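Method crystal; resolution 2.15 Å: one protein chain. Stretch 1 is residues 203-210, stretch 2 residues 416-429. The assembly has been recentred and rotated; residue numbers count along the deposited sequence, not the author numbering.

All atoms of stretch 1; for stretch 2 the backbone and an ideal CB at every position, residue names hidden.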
# COMPACT_ATOMS: atom_id res chain seq x y z
N PRO A 203 -6.88 -16.52 4.37
CA PRO A 203 -8.24 -16.40 4.87
C PRO A 203 -9.02 -17.67 4.56
O PRO A 203 -8.63 -18.43 3.67
CB PRO A 203 -8.80 -15.19 4.11
CG PRO A 203 -7.57 -14.50 3.50
CD PRO A 203 -6.64 -15.64 3.21
N PRO A 204 -10.14 -17.90 5.24
CA PRO A 204 -10.94 -19.10 4.95
C PRO A 204 -11.62 -19.07 3.59
O PRO A 204 -11.99 -20.12 3.07
CB PRO A 204 -11.97 -19.12 6.09
CG PRO A 204 -12.10 -17.69 6.49
CD PRO A 204 -10.72 -17.10 6.34
N TYR A 205 -11.76 -17.91 2.98
CA TYR A 205 -12.36 -17.84 1.65
C TYR A 205 -11.32 -17.80 0.53
O TYR A 205 -11.68 -17.61 -0.64
CB TYR A 205 -13.31 -16.64 1.59
CG TYR A 205 -12.65 -15.41 2.17
CD1 TYR A 205 -11.73 -14.68 1.42
CD2 TYR A 205 -12.94 -14.98 3.46
CE1 TYR A 205 -11.10 -13.59 1.95
CE2 TYR A 205 -12.31 -13.86 4.00
CZ TYR A 205 -11.40 -13.17 3.23
OH TYR A 205 -10.77 -12.06 3.74
N GLY A 206 -10.04 -17.97 0.84
CA GLY A 206 -9.05 -18.19 -0.19
C GLY A 206 -8.14 -17.00 -0.43
O GLY A 206 -8.32 -15.93 0.15
N PRO A 207 -7.18 -17.16 -1.33
CA PRO A 207 -6.15 -16.14 -1.56
C PRO A 207 -6.65 -14.99 -2.42
O PRO A 207 -7.75 -15.05 -3.00
CB PRO A 207 -5.04 -16.94 -2.28
CG PRO A 207 -5.80 -17.93 -3.09
CD PRO A 207 -6.96 -18.35 -2.18
N PRO A 208 -5.88 -13.90 -2.53
CA PRO A 208 -6.29 -12.80 -3.41
C PRO A 208 -6.47 -13.26 -4.84
O PRO A 208 -5.76 -14.13 -5.33
CB PRO A 208 -5.11 -11.81 -3.31
CG PRO A 208 -4.45 -12.15 -1.99
CD PRO A 208 -4.57 -13.64 -1.91
N VAL A 209 -7.45 -12.64 -5.51
CA VAL A 209 -7.69 -12.88 -6.94
C VAL A 209 -6.53 -12.32 -7.75
O VAL A 209 -6.03 -11.22 -7.48
CB VAL A 209 -9.03 -12.24 -7.34
CG1 VAL A 209 -9.24 -12.26 -8.86
CG2 VAL A 209 -10.18 -12.94 -6.63
N VAL A 210 -6.08 -13.06 -8.75
CA VAL A 210 -4.95 -12.65 -9.58
C VAL A 210 -5.46 -12.30 -10.97
O VAL A 210 -6.17 -13.10 -11.59
CB VAL A 210 -3.85 -13.73 -9.65
CG1 VAL A 210 -2.79 -13.38 -10.71
CG2 VAL A 210 -3.18 -13.91 -8.27
N UNK A 416 -19.54 -10.86 0.13
CA UNK A 416 -18.69 -9.82 0.67
C UNK A 416 -17.23 -9.96 0.28
O UNK A 416 -16.44 -9.07 0.57
CB UNK A 416 -18.81 -9.81 2.20
N UNK A 417 -16.84 -11.05 -0.37
CA UNK A 417 -15.45 -11.14 -0.82
C UNK A 417 -15.43 -11.12 -2.35
O UNK A 417 -16.40 -11.50 -3.01
CB UNK A 417 -14.77 -12.40 -0.28
N UNK A 418 -14.31 -10.62 -2.89
CA UNK A 418 -14.16 -10.56 -4.34
C UNK A 418 -14.11 -11.95 -4.96
O UNK A 418 -14.80 -12.23 -5.95
CB UNK A 418 -12.90 -9.78 -4.71
N UNK A 419 -13.33 -12.87 -4.38
CA UNK A 419 -13.30 -14.22 -4.93
C UNK A 419 -14.69 -14.85 -4.99
O UNK A 419 -15.05 -15.49 -5.99
CB UNK A 419 -12.37 -15.10 -4.10
N UNK A 420 -15.52 -14.64 -3.96
CA UNK A 420 -16.86 -15.23 -3.99
C UNK A 420 -17.81 -14.44 -4.88
O UNK A 420 -18.65 -15.03 -5.58
CB UNK A 420 -17.43 -15.31 -2.57
N UNK A 421 -17.71 -13.11 -4.88
CA UNK A 421 -18.51 -12.30 -5.81
C UNK A 421 -18.31 -12.74 -7.26
O UNK A 421 -19.26 -12.83 -8.05
CB UNK A 421 -18.15 -10.82 -5.67
N UNK A 422 -17.06 -13.03 -7.63
CA UNK A 422 -16.72 -13.41 -9.00
C UNK A 422 -17.01 -14.87 -9.32
O UNK A 422 -16.83 -15.27 -10.47
CB UNK A 422 -15.24 -13.12 -9.26
N UNK A 423 -17.44 -15.68 -8.35
CA UNK A 423 -17.78 -17.05 -8.64
C UNK A 423 -16.59 -17.94 -8.88
O UNK A 423 -16.72 -18.96 -9.55
CB UNK A 423 -18.70 -17.10 -9.86
N UNK A 424 -15.42 -17.59 -8.33
CA UNK A 424 -14.17 -18.28 -8.58
C UNK A 424 -13.93 -19.41 -7.58
O UNK A 424 -14.47 -19.40 -6.48
CB UNK A 424 -13.01 -17.29 -8.54
N UNK A 425 -13.12 -20.41 -7.96
CA UNK A 425 -12.76 -21.48 -7.01
C UNK A 425 -12.16 -20.92 -5.73
O UNK A 425 -11.35 -19.99 -5.76
CB UNK A 425 -11.77 -22.45 -7.65
N UNK A 426 -12.53 -21.52 -4.60
CA UNK A 426 -11.88 -21.13 -3.35
C UNK A 426 -10.39 -21.42 -3.39
O UNK A 426 -9.59 -20.68 -2.80
CB UNK A 426 -12.52 -21.86 -2.17
N UNK A 427 -9.99 -22.48 -4.09
CA UNK A 427 -8.61 -22.94 -4.18
C UNK A 427 -8.25 -22.94 -5.66
O UNK A 427 -8.31 -23.98 -6.32
CB UNK A 427 -8.42 -24.32 -3.55
N UNK A 428 -7.87 -21.79 -6.21
CA UNK A 428 -7.75 -21.69 -7.68
C UNK A 428 -6.65 -22.55 -8.25
O UNK A 428 -6.72 -22.90 -9.44
CB UNK A 428 -7.50 -20.24 -8.09
N UNK A 429 -5.63 -22.91 -7.48
CA UNK A 429 -4.54 -23.71 -8.01
C UNK A 429 -4.67 -25.19 -7.69
O UNK A 429 -4.32 -26.02 -8.54
CB UNK A 429 -3.21 -23.19 -7.47

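Position 416 has nothing of stretch 1 near its CB, so the contact sets no preference. It is Ser 416.

Position 417 stands just before a helix, where Ser, Thr, Asp or Asn commonly caps. Its ideal CB points toward stretch 1, 4.2 Å from Tyr 205 CD1, so a methyl on the cap would also suit. Thr 417 supplies both. Its OG1 accepts from the backbone N of 420 (3.2 Å), and its CG2 sits over one face of the Tyr 205 ring, 3.9 Å from the centroid, a CH-pi contact.

Position 418 points toward Val 209, its CB 4.6 Å from CG2. Any aliphatic chain would suit. Leu 418 CG lies 4.3 Å from Val 209 CG2.

Position 419 faces the middle of stretch 1. Its CB is 4.0 Å from Val 209 CG2 and 4.3 Å from Tyr 205 O. Pro 207 O and Pro 208 O also lie on this side, and proline has no backbone NH. A long donor is favoured, Lys or Arg; several acceptors favour Arg. Arg 419 gives Pro 207 O two hydrogen bonds, from NE and NH2, both 3.0 Å. A weak one runs from NH2 to Pro 208 O (3.2 Å). Val 209 CG2 covers one guanidinium face. Arg 419 NH1 bonds to the backbone O of 425 (2.9 Å), tying the later loop to the helix.

Position 420 points sideways, with no stretch 1 atom near its CB. Many polar chains would fit. Glu 420 turns its end nearer, OE2 3.9 Å from Tyr 205 CB, while OE1 accepts from Thr 417 OG1 (2.9 Å).

Position 421 is out of reach and open to many residues; it is Arg 421.

Position 422 points toward stretch 1 from a distance, so a longer apolar chain could reach Val 209. Leu 422 CD1 comes within 4.4 Å of Val 209 CG1.

Position 423 has positive phi (74°), favouring Gly, with Asn possible. Gly 423 closes the helix in a Schellman motif.

Position 424 also points toward stretch 1, and an aliphatic chain could reach Val 209. Leu 424 CD1 lies 3.9 Å from Val 209 CG2.

Position 425 is out of reach. Its phi of -55° allows proline, and it is Pro 425.

Position 426 points sideways, its CB 4.6 Å from Tyr 205 O. A long chain could run along the turn. Arg 426 does so, its CD 3.4 Å from Pro 204 O.

Position 427 points away, leaving a free choice; it is Asn 427.

Position 428 points toward stretch 1 with phi -66°. Compact apolar residues suit, proline included. Pro 428 CD packs 3.9 Å from Pro 207 CG.

Position 429 is out of reach; it is Leu 429.

Stretch 2, residues 416-429: STLRERLGLPRNPL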
# COMPACT_ATOMS: atom_id res chain seq x y z
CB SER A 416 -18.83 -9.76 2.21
OG SER A 416 -18.28 -10.91 2.82
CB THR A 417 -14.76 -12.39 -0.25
OG1 THR A 417 -15.12 -13.55 -1.01
CG2 THR A 417 -15.15 -12.59 1.24
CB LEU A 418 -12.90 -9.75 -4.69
CG LEU A 418 -12.67 -9.52 -6.18
CD1 LEU A 418 -13.85 -8.76 -6.82
CD2 LEU A 418 -11.35 -8.76 -6.37
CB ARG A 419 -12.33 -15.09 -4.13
CG ARG A 419 -12.35 -16.56 -4.49
CD ARG A 419 -11.16 -17.34 -3.92
NE ARG A 419 -9.87 -16.76 -4.28
CZ ARG A 419 -9.28 -16.89 -5.47
NH1 ARG A 419 -9.86 -17.61 -6.40
NH2 ARG A 419 -8.11 -16.31 -5.72
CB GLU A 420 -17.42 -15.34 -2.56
CG GLU A 420 -16.59 -16.31 -1.70
CD GLU A 420 -16.94 -16.28 -0.21
OE1 GLU A 420 -17.12 -15.17 0.34
OE2 GLU A 420 -17.00 -17.36 0.42
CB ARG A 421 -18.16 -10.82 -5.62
CG ARG A 421 -18.93 -9.86 -6.55
CD ARG A 421 -18.76 -8.43 -6.10
NE ARG A 421 -19.02 -8.27 -4.67
CZ ARG A 421 -18.43 -7.35 -3.92
NH1 ARG A 421 -17.56 -6.52 -4.47
NH2 ARG A 421 -18.72 -7.25 -2.62
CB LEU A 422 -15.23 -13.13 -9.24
CG LEU A 422 -14.94 -11.63 -9.15
CD1 LEU A 422 -13.48 -11.37 -9.45
CD2 LEU A 422 -15.82 -10.92 -10.16
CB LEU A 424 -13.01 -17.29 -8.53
CG LEU A 424 -12.95 -16.26 -9.67
CD1 LEU A 424 -11.93 -15.18 -9.30
CD2 LEU A 424 -12.60 -16.90 -11.05
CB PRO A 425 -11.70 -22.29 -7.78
CG PRO A 425 -11.73 -21.80 -9.18
CD PRO A 425 -12.25 -20.41 -9.15
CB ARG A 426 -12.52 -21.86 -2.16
CG ARG A 426 -11.88 -21.48 -0.81
CD ARG A 426 -12.52 -22.19 0.39
NE ARG A 426 -13.94 -21.88 0.52
CZ ARG A 426 -14.93 -22.74 0.27
NH1 ARG A 426 -14.64 -23.98 -0.13
NH2 ARG A 426 -16.19 -22.37 0.41
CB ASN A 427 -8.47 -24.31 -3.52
CG ASN A 427 -7.05 -24.80 -3.49
OD1 ASN A 427 -6.18 -24.30 -4.19
ND2 ASN A 427 -6.80 -25.82 -2.66
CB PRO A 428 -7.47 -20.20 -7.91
CG PRO A 428 -6.77 -19.76 -6.62
CD PRO A 428 -7.48 -20.54 -5.53
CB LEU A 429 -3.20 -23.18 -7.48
CG LEU A 429 -2.78 -21.90 -8.21
CD1 LEU A 429 -1.40 -21.44 -7.78
CD2 LEU A 429 -2.83 -22.09 -9.72
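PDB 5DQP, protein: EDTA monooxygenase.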